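Local coordinates for protein propionate kinase (Francisella tularensis subsp. tularensis, PDB 3KHY) that probably catalyses the reversible, magnesium-dependent transfer of phosphate from ATP to acetate or propionate as a homodimeric kinase of the acetokinase family, at residues Lys187-Gln192 against Glu354-Ser359; Gln184-Lys187 against Gln192-Asn195; Pro239-Tyr244 against Thr254-Met259; Tyr156-Glu161 against His166-Tyr171. One frame throughout, in Å; residues are numbered along the deposited sequence. Where two conformers were deposited one is given.

Contact 1. Residues Lys187-Gln192 against Glu354-Ser359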
loop_
_atom_site.group_PDB
_atom_site.type_symbol
_atom_site.label_atom_id
_atom_site.label_comp_id
_atom_site.label_asym_id
_atom_site.label_seq_id
_atom_site.Cartn_x
_atom_site.Cartn_y
_atom_site.Cartn_z
ATOM N N LYS A 187 8.237 -17.469 24.165
ATOM C CA LYS A 187 8.908 -17.962 25.372
ATOM C C LYS A 187 8.729 -17.014 26.560
ATOM O O LYS A 187 8.758 -17.435 27.717
ATOM C CB LYS A 187 10.402 -18.176 25.126
ATOM C CG LYS A 187 10.733 -19.248 24.113
ATOM C CD LYS A 187 12.235 -19.464 24.051
ATOM C CE LYS A 187 12.657 -20.072 22.726
ATOM N NZ LYS A 187 14.144 -20.049 22.559
ATOM N N ILE A 188 8.551 -15.731 26.271
ATOM C CA ILE A 188 8.553 -14.711 27.313
ATOM C C ILE A 188 7.148 -14.352 27.807
ATOM O O ILE A 188 6.953 -14.115 29.000
ATOM C CB ILE A 188 9.280 -13.416 26.831
ATOM C CG1 ILE A 188 10.716 -13.725 26.399
ATOM C CG2 ILE A 188 9.282 -12.353 27.917
ATOM C CD1 ILE A 188 11.395 -12.581 25.647
ATOM N N LEU A 189 6.174 -14.334 26.897
ATOM C CA LEU A 189 4.869 -13.710 27.148
ATOM C C LEU A 189 3.833 -14.546 27.902
ATOM O O LEU A 189 3.506 -14.249 29.058
ATOM C CB LEU A 189 4.267 -13.209 25.834
ATOM C CG LEU A 189 4.821 -11.881 25.331
ATOM C CD1 LEU A 189 4.502 -11.688 23.859
ATOM C CD2 LEU A 189 4.254 -10.736 26.149
ATOM N N THR A 190 3.288 -15.563 27.234
ATOM C CA THR A 190 2.300 -16.444 27.846
ATOM C C THR A 190 2.629 -17.907 27.577
ATOM O O THR A 190 3.650 -18.228 26.969
ATOM C CB THR A 190 0.874 -16.189 27.298
ATOM O OG1 THR A 190 0.776 -16.702 25.960
ATOM C CG2 THR A 190 0.529 -14.694 27.318
ATOM N N GLN A 191 1.731 -18.785 28.016
ATOM C CA GLN A 191 1.867 -20.220 27.799
ATOM C C GLN A 191 1.713 -20.618 26.323
ATOM O O GLN A 191 2.337 -21.579 25.864
ATOM C CB GLN A 191 0.844 -20.964 28.660
ATOM C CG GLN A 191 0.839 -22.473 28.500
ATOM C CD GLN A 191 -0.269 -23.129 29.307
ATOM O OE1 GLN A 191 -0.965 -22.467 30.077
ATOM N NE2 GLN A 191 -0.439 -24.434 29.133
ATOM N N GLN A 192 0.885 -19.879 25.587
ATOM C CA GLN A 192 0.579 -20.199 24.190
ATOM C C GLN A 192 1.605 -19.595 23.228
ATOM O O GLN A 192 2.522 -18.893 23.657
ATOM C CB GLN A 192 -0.820 -19.689 23.828
ATOM C CG GLN A 192 -1.963 -20.342 24.610
ATOM C CD GLN A 192 -2.014 -19.913 26.068
ATOM O OE1 GLN A 192 -1.960 -20.748 26.975
ATOM N NE2 GLN A 192 -2.121 -18.606 26.301
ATOM N N GLU A 354 15.335 -2.427 26.965
ATOM C CA GLU A 354 14.963 -3.580 27.784
ATOM C C GLU A 354 13.926 -4.486 27.110
ATOM O O GLU A 354 13.323 -4.131 26.093
ATOM C CB GLU A 354 14.453 -3.132 29.164
ATOM C CG GLU A 354 15.481 -2.340 29.951
ATOM C CD GLU A 354 15.114 -2.185 31.414
ATOM O OE1 GLU A 354 14.082 -2.743 31.843
ATOM O OE2 GLU A 354 15.861 -1.498 32.141
ATOM N N THR A 355 13.728 -5.667 27.681
ATOM C CA THR A 355 12.793 -6.623 27.096
ATOM C C THR A 355 11.417 -6.002 26.968
ATOM O O THR A 355 10.790 -6.106 25.917
ATOM C CB THR A 355 12.743 -7.911 27.918
ATOM O OG1 THR A 355 14.048 -8.486 27.909
ATOM C CG2 THR A 355 11.736 -8.916 27.317
ATOM N N PHE A 356 10.955 -5.344 28.030
ATOM C CA PHE A 356 9.722 -4.560 27.949
ATOM C C PHE A 356 10.039 -3.066 28.060
ATOM O O PHE A 356 10.781 -2.657 28.955
ATOM C CB PHE A 356 8.757 -4.961 29.060
ATOM C CG PHE A 356 8.132 -6.316 28.862
ATOM C CD1 PHE A 356 8.745 -7.458 29.351
ATOM C CD2 PHE A 356 6.930 -6.444 28.184
ATOM C CE1 PHE A 356 8.169 -8.714 29.169
ATOM C CE2 PHE A 356 6.339 -7.706 28.005
ATOM C CZ PHE A 356 6.959 -8.832 28.493
ATOM N N ILE A 357 9.490 -2.252 27.162
ATOM C CA ILE A 357 9.747 -0.802 27.206
ATOM C C ILE A 357 8.481 0.045 27.309
ATOM O O ILE A 357 8.539 1.270 27.183
ATOM C CB ILE A 357 10.576 -0.315 25.997
ATOM C CG1 ILE A 357 9.832 -0.589 24.684
ATOM C CG2 ILE A 357 11.955 -0.981 26.000
ATOM C CD1 ILE A 357 10.596 -0.119 23.418
ATOM N N ASN A 358 7.346 -0.604 27.542
ATOM C CA ASN A 358 6.091 0.115 27.709
ATOM C C ASN A 358 5.924 0.616 29.122
ATOM O O ASN A 358 6.507 0.078 30.067
ATOM C CB ASN A 358 4.892 -0.787 27.381
ATOM C CG ASN A 358 4.934 -2.097 28.135
ATOM O OD1 ASN A 358 5.682 -3.004 27.775
ATOM N ND2 ASN A 358 4.130 -2.205 29.192
ATOM N N SER A 359 5.128 1.659 29.286
ATOM C CA SER A 359 4.809 2.131 30.626
ATOM C C SER A 359 3.620 1.345 31.172
ATOM O O SER A 359 3.161 0.379 30.561
ATOM C CB SER A 359 4.493 3.627 30.619
ATOM O OG SER A 359 3.284 3.881 29.924
#
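I188, in the last turn of helix 175-188, and L189, next in the chain, meet T355 and F356 through apolar contacts. CD1 of I188 meets the methyl CG2 of T355 tip to tip at 4.0 Å, while CG2 of I188 lies 4.0 Å from ring atom CE1 of F356, approaching the ring obliquely as the side chains run past each other. L189 reaches the same ring from another quarter: its CD2 sits at the ring edge, close to the plane and 4.1 Å from CZ of F356. The F356 ring gets there because CG lies anti to its own carbonyl carbon (chi1 -72°), which carries the far end of the ring toward the helix.

The contact joins the C-terminal end of helix 175-188 to the loop between helix 347-351 and strand 365-367, at the surface of the domain built on the five-stranded mixed sheet. M366 of that edge strand touches both I188 and T355, and N364 touches L189 and F356.

The polar bonds named here run within a segment or to strand 365-367, none between the segments. OG1 of T190 accepts from N of Q192 at 3.2 Å, forming an ST turn. Beyond F356, ND2 of N358 donates to O of S359 at 3.1 Å, while OD1 of N358 lies in plane at the edge of the F356 ring and accepts from the backbone N of I365.

Contact 2. Residues Gln184-Lys187 against Gln192-Asn195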
loop_
_atom_site.group_PDB
_atom_site.type_symbol
_atom_site.label_atom_id
_atom_site.label_comp_id
_atom_site.label_asym_id
_atom_site.label_seq_id
_atom_site.Cartn_x
_atom_site.Cartn_y
_atom_site.Cartn_z
ATOM N N GLN A 184 10.667 -16.296 20.064
ATOM C CA GLN A 184 11.268 -15.803 21.304
ATOM C C GLN A 184 10.220 -15.092 22.155
ATOM O O GLN A 184 10.197 -15.241 23.375
ATOM C CB GLN A 184 12.449 -14.871 21.025
ATOM C CG GLN A 184 13.628 -15.555 20.367
ATOM C CD GLN A 184 14.166 -16.708 21.211
ATOM O OE1 GLN A 184 14.329 -17.824 20.727
ATOM N NE2 GLN A 184 14.418 -16.441 22.481
ATOM N N ALA A 185 9.337 -14.341 21.501
ATOM C CA ALA A 185 8.278 -13.626 22.206
ATOM C C ALA A 185 7.379 -14.620 22.926
ATOM O O ALA A 185 6.928 -14.375 24.048
ATOM C CB ALA A 185 7.465 -12.779 21.234
ATOM N N ALA A 186 7.135 -15.752 22.281
ATOM C CA ALA A 186 6.291 -16.790 22.867
ATOM C C ALA A 186 6.915 -17.354 24.140
ATOM O O ALA A 186 6.207 -17.680 25.093
ATOM C CB ALA A 186 6.029 -17.904 21.857
ATOM N N LYS A 187 8.237 -17.469 24.165
ATOM C CA LYS A 187 8.908 -17.962 25.372
ATOM C C LYS A 187 8.729 -17.014 26.560
ATOM O O LYS A 187 8.758 -17.435 27.717
ATOM C CB LYS A 187 10.402 -18.176 25.126
ATOM C CG LYS A 187 10.733 -19.248 24.113
ATOM C CD LYS A 187 12.235 -19.464 24.051
ATOM C CE LYS A 187 12.657 -20.072 22.726
ATOM N NZ LYS A 187 14.144 -20.049 22.559
ATOM N N GLN A 192 0.885 -19.879 25.587
ATOM C CA GLN A 192 0.579 -20.199 24.190
ATOM C C GLN A 192 1.605 -19.595 23.228
ATOM O O GLN A 192 2.522 -18.893 23.657
ATOM C CB GLN A 192 -0.820 -19.689 23.828
ATOM C CG GLN A 192 -1.963 -20.342 24.610
ATOM C CD GLN A 192 -2.014 -19.913 26.068
ATOM O OE1 GLN A 192 -1.960 -20.748 26.975
ATOM N NE2 GLN A 192 -2.121 -18.606 26.301
ATOM N N LYS A 193 1.449 -19.864 21.930
ATOM C CA LYS A 193 2.273 -19.195 20.919
ATOM C C LYS A 193 1.927 -17.705 20.902
ATOM O O LYS A 193 0.892 -17.296 21.425
ATOM C CB LYS A 193 2.067 -19.806 19.529
ATOM C CG LYS A 193 2.573 -21.243 19.389
ATOM C CD LYS A 193 3.926 -21.411 20.064
ATOM C CE LYS A 193 4.431 -22.849 19.976
ATOM N NZ LYS A 193 5.527 -23.097 20.964
ATOM N N ALA A 194 2.785 -16.900 20.290
ATOM C CA ALA A 194 2.660 -15.453 20.399
ATOM C C ALA A 194 1.550 -14.859 19.535
ATOM O O ALA A 194 1.303 -15.301 18.406
ATOM C CB ALA A 194 4.000 -14.785 20.087
ATOM N N ASN A 195 0.867 -13.864 20.089
ATOM C CA ASN A 195 -0.026 -13.024 19.307
ATOM C C ASN A 195 0.601 -11.647 19.293
ATOM O O ASN A 195 0.358 -10.822 20.182
ATOM C CB ASN A 195 -1.419 -12.978 19.926
ATOM C CG ASN A 195 -2.103 -14.330 19.901
ATOM O OD1 ASN A 195 -2.320 -14.913 18.841
ATOM N ND2 ASN A 195 -2.432 -14.841 21.076
#
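A185 and A186, on the last full turn of helix 175-188, carry the contact with the chain that returns from the helix end. Just before them, Q184, whose CB points away from the returning segment, serves the helix itself: its OE1 accepts from NZ of K187 at 2.9 Å, with the ammonium tilted 24° from the plane of the carbonyl. A185 is buried and gives a single methyl contact, CB to CB of A194 at 4.2 Å; I368 covers A185 as well.

A186 makes the larger contribution. Its CB points at the returning backbone and lies 3.7 Å from N of A194, with CA of K193 and O of Q192 both 4.1 Å away, so the methyl rests against main chain as much as against side chain. In return, CB of A194 sits 3.9 Å from N of A186, flanked by the methyls of A185 and A186. The small side chains let the backbones come close, the CA atoms of A186 and A194 being 4.6 Å apart. K187 then closes the helical segment on the far side, its chain extended back to Q184.

Beyond the contact, A194 exchanges a backbone hydrogen bond with G213, and N of N195 donates to OD2 of D315. The arrangement is a helix-to-strand connection: helix 175-188 ends, the chain reverses, and the returning segment packs along it and leads into strand 196-201, the central strand of the five-stranded sheet in this acetokinase-family, actin-like ATPase fold.

Contact 3. Residues Pro239-Tyr244 against Thr254-Met259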
loop_
_atom_site.group_PDB
_atom_site.type_symbol
_atom_site.label_atom_id
_atom_site.label_comp_id
_atom_site.label_asym_id
_atom_site.label_seq_id
_atom_site.Cartn_x
_atom_site.Cartn_y
_atom_site.Cartn_z
ATOM N N PRO A 239 1.285 2.879 -7.890
ATOM C CA PRO A 239 1.849 2.269 -9.101
ATOM C C PRO A 239 1.835 3.246 -10.275
ATOM O O PRO A 239 2.608 3.085 -11.217
ATOM C CB PRO A 239 0.897 1.098 -9.381
ATOM C CG PRO A 239 -0.383 1.445 -8.613
ATOM C CD PRO A 239 0.118 2.135 -7.389
ATOM N N SER A 240 0.971 4.254 -10.206
ATOM C CA SER A 240 0.881 5.271 -11.264
ATOM C C SER A 240 2.179 6.023 -11.500
ATOM O O SER A 240 2.302 6.756 -12.491
ATOM C CB SER A 240 -0.178 6.316 -10.916
ATOM O OG SER A 240 -1.415 5.719 -10.639
ATOM N N ILE A 241 3.132 5.906 -10.578
ATOM C CA ILE A 241 4.366 6.662 -10.740
ATOM C C ILE A 241 5.175 6.169 -11.943
ATOM O O ILE A 241 5.979 6.917 -12.490
ATOM C CB ILE A 241 5.249 6.709 -9.457
ATOM C CG1 ILE A 241 5.640 5.312 -8.984
ATOM C CG2 ILE A 241 4.535 7.457 -8.336
ATOM C CD1 ILE A 241 6.931 4.810 -9.578
ATOM N N PHE A 242 4.955 4.924 -12.361
ATOM C CA PHE A 242 5.721 4.385 -13.476
ATOM C C PHE A 242 5.357 5.105 -14.773
ATOM O O PHE A 242 6.234 5.582 -15.485
ATOM C CB PHE A 242 5.550 2.873 -13.600
ATOM C CG PHE A 242 6.415 2.092 -12.636
ATOM C CD1 PHE A 242 7.605 1.521 -13.051
ATOM C CD2 PHE A 242 6.049 1.962 -11.311
ATOM C CE1 PHE A 242 8.413 0.807 -12.148
ATOM C CE2 PHE A 242 6.851 1.249 -10.407
ATOM C CZ PHE A 242 8.028 0.676 -10.835
ATOM N N ALA A 243 4.062 5.212 -15.056
ATOM C CA ALA A 243 3.614 5.895 -16.272
ATOM C C ALA A 243 3.974 7.375 -16.218
ATOM O O ALA A 243 4.355 7.976 -17.223
ATOM C CB ALA A 243 2.101 5.702 -16.490
ATOM N N TYR A 244 3.861 7.969 -15.035
ATOM C CA TYR A 244 4.207 9.370 -14.905
ATOM C C TYR A 244 5.674 9.636 -15.273
ATOM O O TYR A 244 5.981 10.495 -16.101
ATOM C CB TYR A 244 3.896 9.891 -13.503
ATOM C CG TYR A 244 4.231 11.356 -13.381
ATOM C CD1 TYR A 244 5.482 11.767 -12.955
ATOM C CD2 TYR A 244 3.306 12.327 -13.737
ATOM C CE1 TYR A 244 5.792 13.109 -12.860
ATOM C CE2 TYR A 244 3.607 13.665 -13.646
ATOM C CZ TYR A 244 4.846 14.051 -13.207
ATOM O OH TYR A 244 5.141 15.389 -13.123
ATOM N N THR A 254 13.303 -0.319 -15.891
ATOM C CA THR A 254 14.488 -0.708 -15.140
ATOM C C THR A 254 15.050 0.465 -14.350
ATOM O O THR A 254 15.441 0.317 -13.188
ATOM C CB THR A 254 15.577 -1.264 -16.088
ATOM O OG1 THR A 254 15.107 -2.476 -16.688
ATOM C CG2 THR A 254 16.860 -1.545 -15.331
ATOM N N GLU A 255 15.099 1.633 -14.983
ATOM C CA GLU A 255 15.612 2.822 -14.314
ATOM C C GLU A 255 14.677 3.260 -13.189
ATOM O O GLU A 255 15.121 3.657 -12.123
ATOM C CB GLU A 255 15.816 3.961 -15.315
ATOM C CG GLU A 255 16.995 3.733 -16.258
ATOM C CD GLU A 255 16.981 4.657 -17.464
ATOM O OE1 GLU A 255 15.888 5.112 -17.871
ATOM O OE2 GLU A 255 18.070 4.919 -18.013
ATOM N N ILE A 256 13.377 3.199 -13.432
ATOM C CA ILE A 256 12.419 3.583 -12.399
ATOM C C ILE A 256 12.518 2.620 -11.216
ATOM O O ILE A 256 12.520 3.041 -10.078
ATOM C CB ILE A 256 10.973 3.610 -12.925
ATOM C CG1 ILE A 256 10.854 4.622 -14.067
ATOM C CG2 ILE A 256 10.004 3.989 -11.789
ATOM C CD1 ILE A 256 9.569 4.504 -14.852
ATOM N N THR A 257 12.613 1.328 -11.499
ATOM C CA THR A 257 12.666 0.328 -10.443
ATOM C C THR A 257 13.965 0.455 -9.651
ATOM O O THR A 257 13.976 0.312 -8.420
ATOM C CB THR A 257 12.547 -1.104 -11.011
ATOM O OG1 THR A 257 11.305 -1.246 -11.713
ATOM C CG2 THR A 257 12.606 -2.142 -9.884
ATOM N N ASN A 258 15.062 0.725 -10.354
ATOM C CA ASN A 258 16.340 0.945 -9.684
ATOM C C ASN A 258 16.263 2.144 -8.750
ATOM O O ASN A 258 16.787 2.114 -7.640
ATOM C CB ASN A 258 17.467 1.153 -10.693
ATOM C CG ASN A 258 18.781 1.480 -10.018
ATOM O OD1 ASN A 258 19.218 2.634 -10.006
ATOM N ND2 ASN A 258 19.406 0.468 -9.422
HETATM N N MSE A 259 15.603 3.201 -9.212
HETATM C CA MSE A 259 15.413 4.400 -8.394
HETATM C C MSE A 259 14.661 4.079 -7.103
HETATM O O MSE A 259 15.029 4.556 -6.019
HETATM C CB MSE A 259 14.664 5.477 -9.188
HETATM C CG MSE A 259 14.371 6.743 -8.398
HETATM SE SE MSE A 259 12.649 6.659 -7.467
HETATM C CE MSE A 259 11.493 6.598 -9.054
#
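Segments 239-244 and 254-259 are nearest at F242 and I256, whose CA atoms are 6.8 Å apart, and the backbones meet through side chains rather than through hydrogen bonds to one another. I256 is the central residue. Its CG2 lies over one face of the F242 ring, 3.8 Å from the centroid and 22° off the ring normal, a CH-pi contact displaced toward the rim. The same methyl touches CD1 of I241 at 3.9 Å. The other branch of I256 serves the main chain: with CG1 anti to the carbonyl carbon (chi1 -60°), CD1 reaches O of F242 at 3.6 Å.

T257 approaches the F242 ring from the edge, its OG1 in the ring plane and 3.6 Å from CE1; this hydroxyl is hydrogen-bonded to O of V253, one turn earlier in its own helix. I245 and W251 also pack on I256, and L260 touches both I241 and F242.

The ring of F242 stacks with that of F242 from the second subunit, and OG of S240 is hydrogen-bonded to OG1 of T223 there. The pair is two consecutive helices, joined by the short connection 250-252 and packed at an angle, at the interface of the homodimer.

Contact 4. Residues Tyr156-Glu161 against His166-Tyr171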
loop_
_atom_site.group_PDB
_atom_site.type_symbol
_atom_site.label_atom_id
_atom_site.label_comp_id
_atom_site.label_asym_id
_atom_site.label_seq_id
_atom_site.Cartn_x
_atom_site.Cartn_y
_atom_site.Cartn_z
ATOM N N TYR A 156 -3.381 -9.935 -4.779
ATOM C CA TYR A 156 -3.729 -8.584 -5.212
ATOM C C TYR A 156 -5.037 -8.611 -6.011
ATOM O O TYR A 156 -5.491 -9.674 -6.426
ATOM C CB TYR A 156 -2.607 -8.004 -6.066
ATOM C CG TYR A 156 -1.295 -7.861 -5.316
ATOM C CD1 TYR A 156 -1.212 -7.089 -4.162
ATOM C CD2 TYR A 156 -0.138 -8.491 -5.772
ATOM C CE1 TYR A 156 -0.007 -6.948 -3.480
ATOM C CE2 TYR A 156 1.062 -8.350 -5.108
ATOM C CZ TYR A 156 1.125 -7.588 -3.961
ATOM O OH TYR A 156 2.327 -7.460 -3.293
ATOM N N ALA A 157 -5.640 -7.441 -6.220
ATOM C CA ALA A 157 -6.863 -7.336 -7.011
ATOM C C ALA A 157 -6.518 -7.089 -8.475
ATOM O O ALA A 157 -6.657 -5.971 -8.996
ATOM C CB ALA A 157 -7.751 -6.228 -6.471
ATOM N N ILE A 158 -6.053 -8.148 -9.121
ATOM C CA ILE A 158 -5.576 -8.113 -10.501
ATOM C C ILE A 158 -6.162 -9.313 -11.250
ATOM O O ILE A 158 -6.828 -10.159 -10.636
ATOM C CB ILE A 158 -4.033 -8.194 -10.561
ATOM C CG1 ILE A 158 -3.529 -9.501 -9.945
ATOM C CG2 ILE A 158 -3.395 -6.971 -9.910
ATOM C CD1 ILE A 158 -1.984 -9.586 -9.836
ATOM N N PRO A 159 -5.931 -9.393 -12.575
ATOM C CA PRO A 159 -6.485 -10.516 -13.346
ATOM C C PRO A 159 -6.098 -11.876 -12.770
ATOM O O PRO A 159 -4.950 -12.095 -12.390
ATOM C CB PRO A 159 -5.859 -10.334 -14.735
ATOM C CG PRO A 159 -5.674 -8.845 -14.853
ATOM C CD PRO A 159 -5.320 -8.369 -13.444
ATOM N N TYR A 160 -7.071 -12.775 -12.703
ATOM C CA TYR A 160 -6.856 -14.158 -12.277
ATOM C C TYR A 160 -5.575 -14.779 -12.852
ATOM O O TYR A 160 -4.805 -15.416 -12.136
ATOM C CB TYR A 160 -8.069 -15.010 -12.695
ATOM C CG TYR A 160 -7.978 -16.452 -12.264
ATOM C CD1 TYR A 160 -7.284 -17.386 -13.027
ATOM C CD2 TYR A 160 -8.586 -16.881 -11.089
ATOM C CE1 TYR A 160 -7.196 -18.706 -12.622
ATOM C CE2 TYR A 160 -8.509 -18.198 -10.683
ATOM C CZ TYR A 160 -7.811 -19.105 -11.450
ATOM O OH TYR A 160 -7.738 -20.411 -11.035
ATOM N N GLU A 161 -5.352 -14.601 -14.149
ATOM C CA GLU A 161 -4.206 -15.225 -14.808
ATOM C C GLU A 161 -2.857 -14.726 -14.298
ATOM O O GLU A 161 -1.900 -15.489 -14.235
ATOM C CB GLU A 161 -4.278 -15.020 -16.318
ATOM C CG GLU A 161 -3.130 -15.664 -17.062
ATOM C CD GLU A 161 -3.424 -15.821 -18.541
ATOM O OE1 GLU A 161 -3.850 -16.926 -18.945
ATOM O OE2 GLU A 161 -3.235 -14.838 -19.292
ATOM N N HIS A 166 1.056 -16.683 -13.386
ATOM C CA HIS A 166 2.332 -15.991 -13.251
ATOM C C HIS A 166 2.750 -15.736 -11.804
ATOM O O HIS A 166 3.773 -15.101 -11.552
ATOM C CB HIS A 166 2.339 -14.710 -14.095
ATOM C CG HIS A 166 2.136 -14.966 -15.558
ATOM N ND1 HIS A 166 0.957 -14.672 -16.215
ATOM C CD2 HIS A 166 2.947 -15.533 -16.483
ATOM C CE1 HIS A 166 1.061 -15.018 -17.485
ATOM N NE2 HIS A 166 2.257 -15.545 -17.674
ATOM N N ASN A 167 1.961 -16.251 -10.863
ATOM C CA ASN A 167 2.371 -16.298 -9.463
ATOM C C ASN A 167 2.607 -14.921 -8.836
ATOM O O ASN A 167 3.430 -14.778 -7.929
ATOM C CB ASN A 167 3.632 -17.154 -9.335
ATOM C CG ASN A 167 3.437 -18.548 -9.912
ATOM O OD1 ASN A 167 2.531 -19.275 -9.506
ATOM N ND2 ASN A 167 4.273 -18.916 -10.875
ATOM N N ILE A 168 1.900 -13.912 -9.336
ATOM C CA ILE A 168 2.026 -12.571 -8.789
ATOM C C ILE A 168 1.073 -12.418 -7.615
ATOM O O ILE A 168 -0.153 -12.473 -7.784
ATOM C CB ILE A 168 1.740 -11.486 -9.847
ATOM C CG1 ILE A 168 2.715 -11.631 -11.018
ATOM C CG2 ILE A 168 1.827 -10.095 -9.229
ATOM C CD1 ILE A 168 2.366 -10.770 -12.218
ATOM N N ARG A 169 1.652 -12.238 -6.433
ATOM C CA ARG A 169 0.905 -12.090 -5.172
ATOM C C ARG A 169 1.895 -11.583 -4.128
ATOM O O ARG A 169 3.094 -11.494 -4.392
ATOM C CB ARG A 169 0.342 -13.439 -4.701
ATOM C CG ARG A 169 1.459 -14.446 -4.398
ATOM C CD ARG A 169 1.011 -15.900 -4.297
ATOM N NE ARG A 169 0.202 -16.200 -3.117
ATOM C CZ ARG A 169 -1.066 -16.612 -3.164
ATOM N NH1 ARG A 169 -1.662 -16.755 -4.343
ATOM N NH2 ARG A 169 -1.744 -16.878 -2.038
ATOM N N LYS A 170 1.393 -11.247 -2.947
ATOM C CA LYS A 170 2.261 -10.896 -1.844
ATOM C C LYS A 170 2.926 -12.154 -1.279
ATOM O O LYS A 170 2.235 -13.125 -0.955
ATOM C CB LYS A 170 1.445 -10.213 -0.746
ATOM C CG LYS A 170 2.260 -9.935 0.531
ATOM C CD LYS A 170 1.400 -9.219 1.559
ATOM C CE LYS A 170 1.386 -7.728 1.244
ATOM N NZ LYS A 170 0.801 -6.930 2.322
ATOM N N TYR A 171 4.256 -12.138 -1.179
ATOM C CA TYR A 171 5.009 -13.191 -0.481
ATOM C C TYR A 171 5.624 -12.699 0.825
ATOM O O TYR A 171 5.816 -13.478 1.755
ATOM C CB TYR A 171 6.140 -13.741 -1.366
ATOM C CG TYR A 171 5.627 -14.449 -2.585
ATOM C CD1 TYR A 171 5.204 -15.767 -2.516
ATOM C CD2 TYR A 171 5.538 -13.796 -3.805
ATOM C CE1 TYR A 171 4.701 -16.425 -3.637
ATOM C CE2 TYR A 171 5.047 -14.446 -4.927
ATOM C CZ TYR A 171 4.631 -15.758 -4.836
ATOM O OH TYR A 171 4.134 -16.404 -5.958
HETATM O O HOH W 1 -2.532 -11.609 -6.820
#
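Y156 lays its ring beside the backbone of R169 and K170, the largest part of a contact in which the chain enters and leaves short helix 160-164 and its two flanking loops pack together at the dimer interface. Ring atom CE2 of Y156 is 3.5 Å from C of R169 and meets the peptide obliquely. Farther out, OH of Y156 lies 3.9 Å from CB of K170, whose side chain crosses the tyrosine at about a right angle. I168 borders the same ring near its plane and crosses I158, with its CG2 3.9 Å from CD1 of I158. CD1 of I158 is carried there by a chi1 of 61°, which sets CG1 of I158 between its backbone N and carbonyl carbon.

Where the loops meet the helix, N of H166 donates to O of E161 at 3.3 Å. A water links the other end, accepting from N of Y156 and donating to O of I168.

In the next shell, K170 bends at chi3 and takes NZ to O of T218, while its backbone pairs with A154. D238 of the second subunit packs on Y156, I237 of that subunit packs on I158, and L249 of that subunit packs on H166. N167, with positive phi, turns the chain after the helix, and its O accepts from OH of Y171 at 2.7 Å. The Y171 ring is in turn covered on one face by R169, whose CG stands 3.4 Å above the ring plane.

Contacts 1 and 2 share K187 and Q192, their centres 9 Å apart at the end of helix 175-188, contact 1 facing the loop before strand 365-367 and contact 2 the chain leading into strand 196-201. Contacts 3 and 4 form a second group, 19 Å apart between centres, and both touch the second subunit; Y244 of one subunit packs on I168 of the other, so the two contacts meet across the dimer. The groups are remote, contacts 1 and 3 being 42 Å apart between centres. Between side chains, E325, predicted to bind ATP, is about 11 Å from T355; predicted transition-state stabilisers R233 and H174 are about 9 Å from T257 and 12 Å from K170.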